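Local coordinates for solute Binding Protein, BlMnBP1 in complex with mannotriose (Bifidobacterium, PDB 6FUV), which binds beta-manno-oligosaccharides such as mannotriose and probably hands them to an ABC transporter for uptake, at residues 36-41 with 274-279; 60-65 with 72-77; 188-193 with 263-268; 204-209 with 418-423. All coordinates share one frame; numbering follows the deposited sequence.

Interaction 1 of 4, residues 36-41 with 274-279; sequences ASYPGK and MKQAGE
The loop carrying P39 runs up to the turn that follows helix 270-275, with P39 and Q276 as the closest backbone pair, their CA atoms 5.9 Å apart. Q276 makes most of the contact: its CG lies anti to the carbonyl carbon (chi1 -64°), and the extended chain beyond it passes across the pyrrolidine ring at about a right angle. The CG of P39 rests 3.5 Å from the CB of Q276. Further out, the amide CD of Q276 sits 3.4 Å from the O of P39, while NE2 ends near the CA of G40. The OH of Y38 is 3.6 Å from the OE1 of Q276, which lies oblique to the phenol ring. Ring and amide planes are steeply turned against each other, 77° apart, and the phenol is held instead by E338, to which its OH is hydrogen-bonded. The two segments belong to the two lobes of a periplasmic-binding-protein fold, and the side chain of Y38 is about 7 Å from a bound mannose. This contact between the lobes therefore rests on van der Waals packing, without a hydrogen bond or salt bridge between the two segments, consistent with a seam that can part when the cleft opens.

Interaction 2 of 4, residues 60-65 with 72-77; sequences KVQTDS and LTRLQA
Q62 on strand 57-63 meets R74 on helix 67-77, the helix of a beta-alpha-beta crossover that leads on to strand 84-86, with strand 22-28 lying between the two strands as in the Rossmann-like lobes of solute-binding proteins. The direct polar link is a single acceptor gripped by one guanidinium. R74 NH2 donates to Q62 OE1 over 2.6 Å, and the bond is nearly straight at both ends: 165° at the hydrogen and 172° at the carbonyl oxygen, so the N-H comes in almost head-on to the C=O. OE1 also lies at the guanidinium edge, close to its plane, although the amide is twisted well out of that plane. R74 NH1 adds a weak, longer bond to the same OE1, and has a better partner in S81 OG. A water makes a second, weaker connection, held by D64 OD2 at 2.9 Å and only weakly by R74 NH2. Apart from these bonds, F27 on strand 22-28 offers R74 a cation-pi contact. The arginine reaches all of them because its chain bends at chi2 (75°) and again at chi3, bringing the guanidinium round to cross the extended Q62 side chain at about a right angle. A leucine in place of R74 would probably leave Q62 OE1 and S81 OG without their charged donor and F27 without its cation. Opposite charge is close but not in contact: D64 OD2 and R74 NH2 are 6.0 Å apart, with the water between them.

Interaction 3 of 4, residues 188-193 with 263-268; sequences DQYIGG and TMVLGA. With BMA (beta-D-mannopyranose), chain B.
The Y190 ring presents its hydroxyl edge to L266, whose N lies near the ring plane 3.1 Å from OH, too poorly angled to be a hydrogen bond. V265 comes in obliquely to the same end of the ring: its CG1 is 3.4 Å from CZ and 3.3 Å from OH of Y190, a close fit. The valine's CG1 points there because it is anti to the backbone N (chi1 168°). F289 is a further aromatic neighbour of Y190, the two ring planes inclined at about 40°. The buried hydroxyl is satisfied by G135 O, on the strand that also pairs through its backbone with L266. This belongs to the second lobe of the periplasmic-binding-protein fold, where the chain leaving the inner strand 261-264 runs toward the sugar cleft. Beside Y190, the extended Q189 side chain reaches the ligand: NE2 donates to O2 of the mannose over 3.2 Å, at 155°. A water sits between the two segments and the sugar, accepting from G267 N at 3.1 Å and giving weak bonds to Q189 OE1 and mannose O2. An alanine at Q189 would probably leave mannose O2 without its amide donor and deprive S134 OG of the amide oxygen to which it is hydrogen-bonded. G303 O is another hydrogen-bonding partner of this mannose.

Interaction 4 of 4, residues 204-209 with 418-423; sequences QIMPHD and QKWGKA
W420 drives its indole from helix 409-426 into the turn M206-D209, and the tight part of the contact is gathered round that one ring. NE1 donates to M206 O over 3.0 Å, the oxygen lying in the indole plane while the donor stands well above the plane of the carbonyl. The opposite face of the same carbonyl is used by D209 N, 3.3 Å from M206 O, so this oxygen is gripped from two sides. D209 O also lies at the edge of the indole. The methionine bends at chi3 (58°) to bring CE back over the six-membered ring, 4.1 Å from its centroid and 24° off the normal: a CH-pi contact. F376 adds an edge-to-face neighbour, and I379 of helix 375-383 also packs on the indole. The other side is looser. The backbones stay apart, the D209 and G421 CA atoms being 7.0 Å from each other, and the partly exposed D209 turns its carboxylate to T211 N instead of to the helix. H208, exposed to solvent, points away and is hydrogen-bonded to E372. A buried tryptophan thus anchors the C-terminal helix on the loop after helix 201-205 within this periplasmic-binding-protein fold.

Interaction 3 is the hub, the one contact whose own residue, Q189, binds the sugar. Interaction 1 touches it through M274 CE, which lies 3.5 Å from M264 CE and 3.5 Å from L266 CD1, so the end of helix 270-275 packs on strand 261-264 and the chain just after it. Elsewhere, I191 CD1 packs against M206 SD of interaction 4 at 4.2 Å. Interaction 2 stands apart, its nearest atoms about 14 Å from interaction 3, and the Q62 side chain is about 14 Å from a bound mannose. Interactions 1 and 4, on opposite sides of the chain's centre, have centres about 42 Å apart.

Interaction 1 of 4, residues 36-41 with 274-279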
loop_
_atom_site.group_PDB
_atom_site.type_symbol
_atom_site.label_atom_id
_atom_site.label_comp_id
_atom_site.label_asym_id
_atom_site.label_seq_id
_atom_site.Cartn_x
_atom_site.Cartn_y
_atom_site.Cartn_z
ATOM N N ALA A 36 7.083 -14.315 17.713
ATOM C CA ALA A 36 6.219 -15.312 18.328
ATOM C C ALA A 36 4.975 -14.687 18.935
ATOM O O ALA A 36 3.933 -15.341 19.004
ATOM C CB ALA A 36 7.000 -16.070 19.394
ATOM N N SER A 37 5.034 -13.421 19.316
ATOM C CA SER A 37 3.908 -12.731 19.940
ATOM C C SER A 37 2.897 -12.110 18.957
ATOM O O SER A 37 1.936 -11.459 19.398
ATOM C CB SER A 37 4.451 -11.619 20.854
ATOM O OG SER A 37 5.407 -10.869 20.142
ATOM N N TYR A 38 3.070 -12.289 17.659
ATOM C CA TYR A 38 2.130 -11.728 16.704
ATOM C C TYR A 38 0.713 -12.139 17.119
ATOM O O TYR A 38 0.433 -13.343 17.238
ATOM C CB TYR A 38 2.449 -12.199 15.287
ATOM C CG TYR A 38 1.556 -11.564 14.259
ATOM C CD1 TYR A 38 1.526 -10.204 14.113
ATOM C CD2 TYR A 38 0.732 -12.327 13.455
ATOM C CE1 TYR A 38 0.702 -9.600 13.216
ATOM C CE2 TYR A 38 -0.080 -11.735 12.509
ATOM C CZ TYR A 38 -0.102 -10.368 12.400
ATOM O OH TYR A 38 -0.883 -9.715 11.497
ATOM N N PRO A 39 -0.189 -11.196 17.351
ATOM C CA PRO A 39 -1.531 -11.558 17.818
ATOM C C PRO A 39 -2.432 -12.136 16.737
ATOM O O PRO A 39 -3.614 -11.824 16.665
ATOM C CB PRO A 39 -2.061 -10.220 18.345
ATOM C CG PRO A 39 -1.376 -9.203 17.600
ATOM C CD PRO A 39 -0.015 -9.732 17.291
ATOM N N GLY A 40 -1.859 -12.917 15.871
ATOM C CA GLY A 40 -2.595 -13.610 14.832
ATOM C C GLY A 40 -1.752 -14.710 14.267
ATOM O O GLY A 40 -0.887 -15.278 14.940
ATOM N N LYS A 41 -2.003 -15.039 13.006
ATOM C CA LYS A 41 -1.225 -16.065 12.322
ATOM C C LYS A 41 0.075 -15.461 11.808
ATOM O O LYS A 41 0.050 -14.638 10.886
ATOM C CB LYS A 41 -2.046 -16.630 11.178
ATOM C CG LYS A 41 -1.657 -17.961 10.690
ATOM C CD LYS A 41 -2.870 -18.598 9.963
ATOM C CE LYS A 41 -2.402 -19.702 9.003
ATOM N NZ LYS A 41 -3.562 -20.401 8.422
ATOM N N MET A 274 -4.320 -3.252 14.050
ATOM C CA MET A 274 -4.752 -2.436 15.167
ATOM C C MET A 274 -5.944 -3.021 15.905
ATOM O O MET A 274 -6.070 -2.784 17.102
ATOM C CB MET A 274 -5.061 -1.042 14.651
ATOM C CG MET A 274 -3.823 -0.352 14.083
ATOM S SD MET A 274 -4.075 1.332 13.570
ATOM C CE MET A 274 -2.477 1.711 12.875
ATOM N N LYS A 275 -6.819 -3.766 15.219
ATOM C CA LYS A 275 -7.837 -4.540 15.908
ATOM C C LYS A 275 -7.203 -5.473 16.917
ATOM O O LYS A 275 -7.700 -5.597 18.040
ATOM C CB LYS A 275 -8.665 -5.336 14.908
ATOM C CG LYS A 275 -9.774 -4.603 14.212
ATOM C CD LYS A 275 -10.637 -5.576 13.324
ATOM C CE LYS A 275 -11.884 -4.907 12.748
ATOM N NZ LYS A 275 -12.754 -4.266 13.806
ATOM N N GLN A 276 -6.091 -6.116 16.527
ATOM C CA GLN A 276 -5.378 -7.105 17.326
ATOM C C GLN A 276 -4.476 -6.497 18.386
ATOM O O GLN A 276 -3.990 -7.225 19.244
ATOM C CB GLN A 276 -4.485 -7.984 16.430
ATOM C CG GLN A 276 -5.153 -8.868 15.393
ATOM C CD GLN A 276 -4.104 -9.429 14.344
ATOM O OE1 GLN A 276 -2.903 -9.072 14.365
ATOM N NE2 GLN A 276 -4.580 -10.237 13.408
ATOM N N ALA A 277 -4.192 -5.214 18.328
ATOM C CA ALA A 277 -3.222 -4.594 19.212
ATOM C C ALA A 277 -3.781 -4.300 20.579
ATOM O O ALA A 277 -3.131 -3.685 21.410
ATOM C CB ALA A 277 -2.696 -3.310 18.563
ATOM N N GLY A 278 -4.993 -4.741 20.837
ATOM C CA GLY A 278 -5.591 -4.464 22.120
ATOM C C GLY A 278 -6.868 -5.241 22.262
ATOM O O GLY A 278 -7.233 -6.025 21.412
ATOM N N GLU A 279 -7.563 -5.012 23.360
ATOM C CA GLU A 279 -8.765 -5.781 23.645
ATOM C C GLU A 279 -10.006 -5.229 22.967
ATOM O O GLU A 279 -11.030 -5.890 22.978
ATOM C CB GLU A 279 -8.990 -5.856 25.164
ATOM C CG GLU A 279 -7.815 -6.482 25.912
ATOM C CD GLU A 279 -8.033 -6.495 27.401
ATOM O OE1 GLU A 279 -9.157 -6.173 27.806
ATOM O OE2 GLU A 279 -7.093 -6.792 28.179
#

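Interaction 2 of 4, residues 60-65 with 72-77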
loop_
_atom_site.group_PDB
_atom_site.type_symbol
_atom_site.label_atom_id
_atom_site.label_comp_id
_atom_site.label_asym_id
_atom_site.label_seq_id
_atom_site.Cartn_x
_atom_site.Cartn_y
_atom_site.Cartn_z
ATOM N N LYS A 60 12.498 -20.083 5.175
ATOM C CA LYS A 60 12.982 -19.237 6.247
ATOM C C LYS A 60 12.663 -17.779 5.925
ATOM O O LYS A 60 12.652 -17.353 4.767
ATOM C CB LYS A 60 14.481 -19.413 6.398
ATOM C CG LYS A 60 14.940 -20.817 6.652
ATOM C CD LYS A 60 14.848 -21.164 8.146
ATOM C CE LYS A 60 15.425 -22.566 8.432
ATOM N NZ LYS A 60 15.138 -23.004 9.854
ATOM N N VAL A 61 12.412 -17.009 6.966
ATOM C CA VAL A 61 11.952 -15.639 6.833
ATOM C C VAL A 61 12.974 -14.715 7.442
ATOM O O VAL A 61 13.511 -14.992 8.514
ATOM C CB VAL A 61 10.589 -15.439 7.518
ATOM C CG1 VAL A 61 10.183 -14.008 7.500
ATOM C CG2 VAL A 61 9.551 -16.314 6.850
ATOM N N GLN A 62 13.250 -13.628 6.753
ATOM C CA GLN A 62 13.997 -12.507 7.290
ATOM C C GLN A 62 13.146 -11.264 7.138
ATOM O O GLN A 62 12.510 -11.073 6.112
ATOM C CB GLN A 62 15.315 -12.259 6.540
ATOM C CG GLN A 62 16.016 -13.516 6.092
ATOM C CD GLN A 62 17.320 -13.213 5.403
ATOM O OE1 GLN A 62 17.499 -12.147 4.832
ATOM N NE2 GLN A 62 18.242 -14.135 5.486
ATOM N N THR A 63 13.181 -10.383 8.113
ATOM C CA THR A 63 12.398 -9.166 8.083
ATOM C C THR A 63 13.251 -7.985 8.508
ATOM O O THR A 63 14.212 -8.115 9.254
ATOM C CB THR A 63 11.163 -9.291 8.971
ATOM O OG1 THR A 63 11.558 -9.453 10.336
ATOM C CG2 THR A 63 10.327 -10.427 8.538
ATOM N N ASP A 64 12.889 -6.827 8.012
ATOM C CA ASP A 64 13.598 -5.593 8.289
ATOM C C ASP A 64 12.603 -4.449 8.446
ATOM O O ASP A 64 11.607 -4.349 7.724
ATOM C CB ASP A 64 14.577 -5.268 7.156
ATOM C CG ASP A 64 15.852 -4.661 7.645
ATOM O OD1 ASP A 64 15.882 -4.145 8.797
ATOM O OD2 ASP A 64 16.819 -4.682 6.869
ATOM N N SER A 65 12.847 -3.627 9.455
ATOM C CA SER A 65 12.224 -2.315 9.501
ATOM C C SER A 65 12.889 -1.427 8.438
ATOM O O SER A 65 13.918 -1.753 7.846
ATOM C CB SER A 65 12.300 -1.743 10.918
ATOM O OG SER A 65 13.598 -1.389 11.236
ATOM N N LEU A 72 15.963 -2.193 -1.280
ATOM C CA LEU A 72 16.770 -1.573 -2.325
ATOM C C LEU A 72 18.246 -1.875 -2.093
ATOM O O LEU A 72 18.956 -2.314 -2.991
ATOM C CB LEU A 72 16.486 -0.069 -2.370
ATOM C CG LEU A 72 15.150 0.317 -2.969
ATOM C CD1 LEU A 72 14.876 1.826 -2.876
ATOM C CD2 LEU A 72 15.036 -0.074 -4.455
ATOM N N THR A 73 18.703 -1.748 -0.857
ATOM C CA THR A 73 20.084 -2.076 -0.546
ATOM C C THR A 73 20.349 -3.547 -0.815
ATOM O O THR A 73 21.399 -3.901 -1.345
ATOM C CB THR A 73 20.367 -1.715 0.912
ATOM O OG1 THR A 73 20.205 -0.322 1.093
ATOM C CG2 THR A 73 21.766 -2.073 1.327
ATOM N N ARG A 74 19.398 -4.417 -0.486
ATOM C CA ARG A 74 19.593 -5.847 -0.708
ATOM C C ARG A 74 19.720 -6.169 -2.193
ATOM O O ARG A 74 20.480 -7.053 -2.577
ATOM C CB ARG A 74 18.426 -6.620 -0.077
ATOM C CG ARG A 74 18.589 -8.087 -0.078
ATOM C CD ARG A 74 19.578 -8.498 0.969
ATOM N NE ARG A 74 18.914 -8.620 2.247
ATOM C CZ ARG A 74 18.514 -9.760 2.772
ATOM N NH1 ARG A 74 18.750 -10.889 2.149
ATOM N NH2 ARG A 74 17.926 -9.766 3.947
ATOM N N LEU A 75 19.003 -5.443 -3.039
ATOM C CA LEU A 75 19.087 -5.673 -4.481
ATOM C C LEU A 75 20.429 -5.178 -5.022
ATOM O O LEU A 75 21.019 -5.790 -5.915
ATOM C CB LEU A 75 17.933 -4.963 -5.193
ATOM C CG LEU A 75 16.513 -5.415 -4.944
ATOM C CD1 LEU A 75 15.554 -4.434 -5.651
ATOM C CD2 LEU A 75 16.239 -6.815 -5.402
ATOM N N GLN A 76 20.936 -4.069 -4.484
ATOM C CA GLN A 76 22.280 -3.642 -4.837
ATOM C C GLN A 76 23.327 -4.665 -4.413
ATOM O O GLN A 76 24.337 -4.807 -5.078
ATOM C CB GLN A 76 22.571 -2.300 -4.194
ATOM C CG GLN A 76 24.005 -1.862 -4.320
ATOM C CD GLN A 76 24.214 -0.446 -3.768
ATOM O OE1 GLN A 76 23.906 -0.156 -2.610
ATOM N NE2 GLN A 76 24.747 0.420 -4.586
ATOM N N ALA A 77 23.117 -5.390 -3.324
ATOM C CA ALA A 77 24.091 -6.375 -2.884
ATOM C C ALA A 77 24.291 -7.455 -3.925
ATOM O O ALA A 77 25.345 -8.081 -3.966
ATOM C CB ALA A 77 23.634 -6.998 -1.569
HETATM O O HOH W 1 18.392 -6.691 5.390
#

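Interaction 3 of 4, residues 188-193 with 263-268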
loop_
_atom_site.group_PDB
_atom_site.type_symbol
_atom_site.label_atom_id
_atom_site.label_comp_id
_atom_site.label_asym_id
_atom_site.label_seq_id
_atom_site.Cartn_x
_atom_site.Cartn_y
_atom_site.Cartn_z
ATOM N N ASP A 188 0.280 9.453 -0.816
ATOM C CA ASP A 188 0.250 9.418 -2.265
ATOM C C ASP A 188 -0.811 8.451 -2.773
ATOM O O ASP A 188 -1.242 8.560 -3.931
ATOM C CB ASP A 188 1.642 9.021 -2.784
ATOM C CG ASP A 188 2.679 10.153 -2.698
ATOM O OD1 ASP A 188 2.259 11.287 -2.447
ATOM O OD2 ASP A 188 3.916 9.868 -2.840
ATOM N N GLN A 189 -1.250 7.527 -1.923
ATOM C CA GLN A 189 -2.093 6.424 -2.359
ATOM C C GLN A 189 -3.513 6.870 -2.646
ATOM O O GLN A 189 -4.262 6.135 -3.277
ATOM C CB GLN A 189 -2.072 5.315 -1.278
ATOM C CG GLN A 189 -0.744 4.763 -1.009
ATOM C CD GLN A 189 -0.708 3.671 -0.004
ATOM O OE1 GLN A 189 -1.717 3.226 0.509
ATOM N NE2 GLN A 189 0.478 3.185 0.246
ATOM N N TYR A 190 -3.875 8.059 -2.235
ATOM C CA TYR A 190 -5.233 8.540 -2.284
ATOM C C TYR A 190 -5.485 9.468 -3.469
ATOM O O TYR A 190 -6.655 9.786 -3.767
ATOM C CB TYR A 190 -5.553 9.269 -0.976
ATOM C CG TYR A 190 -5.442 8.433 0.246
ATOM C CD1 TYR A 190 -4.248 8.312 0.883
ATOM C CD2 TYR A 190 -6.525 7.746 0.765
ATOM C CE1 TYR A 190 -4.106 7.540 2.024
ATOM C CE2 TYR A 190 -6.408 6.956 1.882
ATOM C CZ TYR A 190 -5.191 6.871 2.535
ATOM O OH TYR A 190 -5.057 6.102 3.640
ATOM N N ILE A 191 -4.442 9.827 -4.234
ATOM C CA ILE A 191 -4.599 10.978 -5.136
ATOM C C ILE A 191 -5.161 10.639 -6.511
ATOM O O ILE A 191 -5.415 11.543 -7.300
ATOM C CB ILE A 191 -3.259 11.730 -5.309
ATOM C CG1 ILE A 191 -2.224 10.853 -6.010
ATOM C CG2 ILE A 191 -2.780 12.164 -3.955
ATOM C CD1 ILE A 191 -1.045 11.609 -6.560
ATOM N N GLY A 192 -5.273 9.378 -6.854
ATOM C CA GLY A 192 -5.781 8.977 -8.146
ATOM C C GLY A 192 -7.273 8.642 -8.107
ATOM O O GLY A 192 -8.134 9.516 -8.000
ATOM N N GLY A 193 -7.580 7.362 -8.164
ATOM C CA GLY A 193 -8.958 6.944 -8.149
ATOM C C GLY A 193 -9.746 7.479 -6.977
ATOM O O GLY A 193 -10.881 7.896 -7.149
ATOM N N THR A 263 -8.162 8.807 14.602
ATOM C CA THR A 263 -8.024 8.447 13.197
ATOM C C THR A 263 -6.556 8.332 12.782
ATOM O O THR A 263 -5.684 9.063 13.267
ATOM C CB THR A 263 -8.661 9.461 12.248
ATOM O OG1 THR A 263 -7.907 10.690 12.305
ATOM C CG2 THR A 263 -10.114 9.711 12.530
ATOM N N MET A 264 -6.287 7.420 11.839
ATOM C CA MET A 264 -5.029 7.379 11.105
ATOM C C MET A 264 -5.311 7.046 9.642
ATOM O O MET A 264 -6.149 6.192 9.332
ATOM C CB MET A 264 -4.068 6.378 11.703
ATOM C CG MET A 264 -3.247 6.930 12.898
ATOM S SD MET A 264 -2.117 5.766 13.651
ATOM C CE MET A 264 -3.179 4.674 14.512
ATOM N N VAL A 265 -4.603 7.731 8.753
ATOM C CA VAL A 265 -4.809 7.650 7.313
ATOM C C VAL A 265 -3.909 6.558 6.748
ATOM O O VAL A 265 -2.715 6.742 6.541
ATOM C CB VAL A 265 -4.558 9.011 6.668
ATOM C CG1 VAL A 265 -4.475 8.920 5.175
ATOM C CG2 VAL A 265 -5.659 9.974 7.070
ATOM N N LEU A 266 -4.494 5.381 6.574
ATOM C CA LEU A 266 -3.753 4.166 6.263
ATOM C C LEU A 266 -4.610 3.236 5.408
ATOM O O LEU A 266 -5.832 3.358 5.368
ATOM C CB LEU A 266 -3.350 3.439 7.551
ATOM C CG LEU A 266 -2.409 4.170 8.510
ATOM C CD1 LEU A 266 -2.411 3.612 9.962
ATOM C CD2 LEU A 266 -1.030 4.082 7.930
ATOM N N GLY A 267 -3.951 2.255 4.767
ATOM C CA GLY A 267 -4.654 1.260 3.981
ATOM C C GLY A 267 -5.338 0.198 4.834
ATOM O O GLY A 267 -5.150 0.134 6.059
ATOM N N ALA A 268 -6.125 -0.644 4.144
ATOM C CA ALA A 268 -6.916 -1.655 4.832
ATOM C C ALA A 268 -6.031 -2.660 5.533
ATOM O O ALA A 268 -6.484 -3.308 6.481
ATOM C CB ALA A 268 -7.795 -2.365 3.839
HETATM C C1 BMA B . 2.107 -1.045 1.955
HETATM C C2 BMA B . 0.713 -0.978 1.359
HETATM C C3 BMA B . 0.744 -1.151 -0.171
HETATM C C4 BMA B . 1.835 -0.193 -0.750
HETATM C C5 BMA B . 3.152 -0.425 -0.050
HETATM C C6 BMA B . 4.273 0.448 -0.594
HETATM O O2 BMA B . 0.172 0.327 1.663
HETATM O O3 BMA B . -0.526 -0.939 -0.832
HETATM O O4 BMA B . 2.015 -0.410 -2.103
HETATM O O5 BMA B . 2.975 -0.130 1.324
HETATM O O6 BMA B . 4.007 1.788 -0.257
HETATM O O HOH W 2 -0.996 2.624 3.756
#

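Interaction 4 of 4, residues 204-209 with 418-423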
loop_
_atom_site.group_PDB
_atom_site.type_symbol
_atom_site.label_atom_id
_atom_site.label_comp_id
_atom_site.label_asym_id
_atom_site.label_seq_id
_atom_site.Cartn_x
_atom_site.Cartn_y
_atom_site.Cartn_z
ATOM N N GLN A 204 -2.506 7.967 -17.095
ATOM C CA GLN A 204 -2.814 8.547 -18.396
ATOM C C GLN A 204 -3.028 10.045 -18.378
ATOM O O GLN A 204 -2.703 10.674 -19.341
ATOM C CB GLN A 204 -4.057 7.893 -18.988
ATOM C CG GLN A 204 -3.927 6.386 -19.244
ATOM C CD GLN A 204 -5.101 5.833 -20.019
ATOM O OE1 GLN A 204 -5.798 6.558 -20.711
ATOM N NE2 GLN A 204 -5.304 4.545 -19.925
ATOM N N ILE A 205 -3.520 10.625 -17.298
ATOM C CA ILE A 205 -3.705 12.057 -17.218
ATOM C C ILE A 205 -2.481 12.726 -16.618
ATOM O O ILE A 205 -1.965 13.698 -17.169
ATOM C CB ILE A 205 -4.972 12.394 -16.408
ATOM C CG1 ILE A 205 -6.200 11.801 -17.071
ATOM C CG2 ILE A 205 -5.054 13.898 -16.264
ATOM C CD1 ILE A 205 -7.494 12.329 -16.567
ATOM N N MET A 206 -2.042 12.264 -15.448
ATOM C CA MET A 206 -0.910 12.888 -14.760
ATOM C C MET A 206 0.338 13.017 -15.623
ATOM O O MET A 206 0.947 14.096 -15.630
ATOM C CB MET A 206 -0.614 12.099 -13.480
ATOM C CG MET A 206 -1.548 12.403 -12.325
ATOM S SD MET A 206 -0.993 11.821 -10.741
ATOM C CE MET A 206 0.580 12.622 -10.550
ATOM N N PRO A 207 0.767 12.007 -16.384
ATOM C CA PRO A 207 1.938 12.208 -17.254
ATOM C C PRO A 207 1.687 13.167 -18.422
ATOM O O PRO A 207 2.614 13.484 -19.162
ATOM C CB PRO A 207 2.252 10.787 -17.717
ATOM C CG PRO A 207 0.894 10.103 -17.734
ATOM C CD PRO A 207 0.175 10.664 -16.529
ATOM N N HIS A 208 0.488 13.705 -18.584
ATOM C CA HIS A 208 0.191 14.656 -19.654
ATOM C C HIS A 208 -0.393 15.953 -19.095
ATOM O O HIS A 208 -1.155 16.648 -19.756
ATOM C CB HIS A 208 -0.786 14.070 -20.662
ATOM C CG HIS A 208 -0.265 12.902 -21.413
ATOM N ND1 HIS A 208 0.600 13.029 -22.474
ATOM C CD2 HIS A 208 -0.544 11.588 -21.308
ATOM C CE1 HIS A 208 0.836 11.839 -22.988
ATOM N NE2 HIS A 208 0.175 10.940 -22.281
ATOM N N ASP A 209 -0.070 16.263 -17.847
ATOM C CA ASP A 209 -0.681 17.348 -17.093
ATOM C C ASP A 209 0.428 18.042 -16.315
ATOM O O ASP A 209 1.194 17.400 -15.598
ATOM C CB ASP A 209 -1.763 16.792 -16.168
ATOM C CG ASP A 209 -2.426 17.839 -15.342
ATOM O OD1 ASP A 209 -2.064 19.047 -15.474
ATOM O OD2 ASP A 209 -3.309 17.431 -14.544
ATOM N N GLN A 418 5.394 22.985 -10.377
ATOM C CA GLN A 418 6.577 23.403 -11.119
ATOM C C GLN A 418 7.502 22.219 -11.380
ATOM O O GLN A 418 7.900 21.973 -12.519
ATOM C CB GLN A 418 7.300 24.524 -10.375
ATOM C CG GLN A 418 6.818 25.917 -10.788
ATOM C CD GLN A 418 6.951 26.958 -9.685
ATOM O OE1 GLN A 418 6.119 27.872 -9.594
ATOM N NE2 GLN A 418 7.988 26.824 -8.834
ATOM N N LYS A 419 7.823 21.448 -10.347
ATOM C CA LYS A 419 8.711 20.314 -10.553
ATOM C C LYS A 419 8.085 19.255 -11.452
ATOM O O LYS A 419 8.786 18.603 -12.235
ATOM C CB LYS A 419 9.089 19.741 -9.208
ATOM C CG LYS A 419 10.141 20.571 -8.478
ATOM C CD LYS A 419 10.217 20.183 -7.003
ATOM C CE LYS A 419 11.323 20.944 -6.286
ATOM N NZ LYS A 419 11.691 20.250 -5.021
ATOM N N TRP A 420 6.774 19.058 -11.353
ATOM C CA TRP A 420 6.172 17.997 -12.149
ATOM C C TRP A 420 6.060 18.435 -13.602
ATOM O O TRP A 420 6.438 17.684 -14.512
ATOM C CB TRP A 420 4.810 17.600 -11.581
ATOM C CG TRP A 420 4.132 16.531 -12.325
ATOM C CD1 TRP A 420 3.266 16.703 -13.342
ATOM C CD2 TRP A 420 4.242 15.122 -12.125
ATOM N NE1 TRP A 420 2.819 15.499 -13.784
ATOM C CE2 TRP A 420 3.403 14.512 -13.046
ATOM C CE3 TRP A 420 4.985 14.319 -11.272
ATOM C CZ2 TRP A 420 3.261 13.139 -13.129
ATOM C CZ3 TRP A 420 4.830 12.962 -11.347
ATOM C CH2 TRP A 420 3.988 12.384 -12.280
ATOM N N GLY A 421 5.608 19.672 -13.831
ATOM C CA GLY A 421 5.442 20.154 -15.195
ATOM C C GLY A 421 6.748 20.291 -15.952
ATOM O O GLY A 421 6.802 20.067 -17.162
ATOM N N LYS A 422 7.812 20.660 -15.251
ATOM C CA LYS A 422 9.124 20.683 -15.876
ATOM C C LYS A 422 9.521 19.282 -16.330
ATOM O O LYS A 422 9.964 19.085 -17.464
ATOM C CB LYS A 422 10.145 21.261 -14.895
ATOM C CG LYS A 422 11.401 21.738 -15.555
ATOM C CD LYS A 422 12.650 21.349 -14.770
ATOM C CE LYS A 422 12.706 22.031 -13.401
ATOM N NZ LYS A 422 14.128 22.412 -13.071
ATOM N N ALA A 423 9.314 18.282 -15.465
ATOM C CA ALA A 423 9.573 16.894 -15.832
ATOM C C ALA A 423 8.710 16.471 -17.020
ATOM O O ALA A 423 9.207 15.876 -17.974
ATOM C CB ALA A 423 9.318 15.989 -14.622
#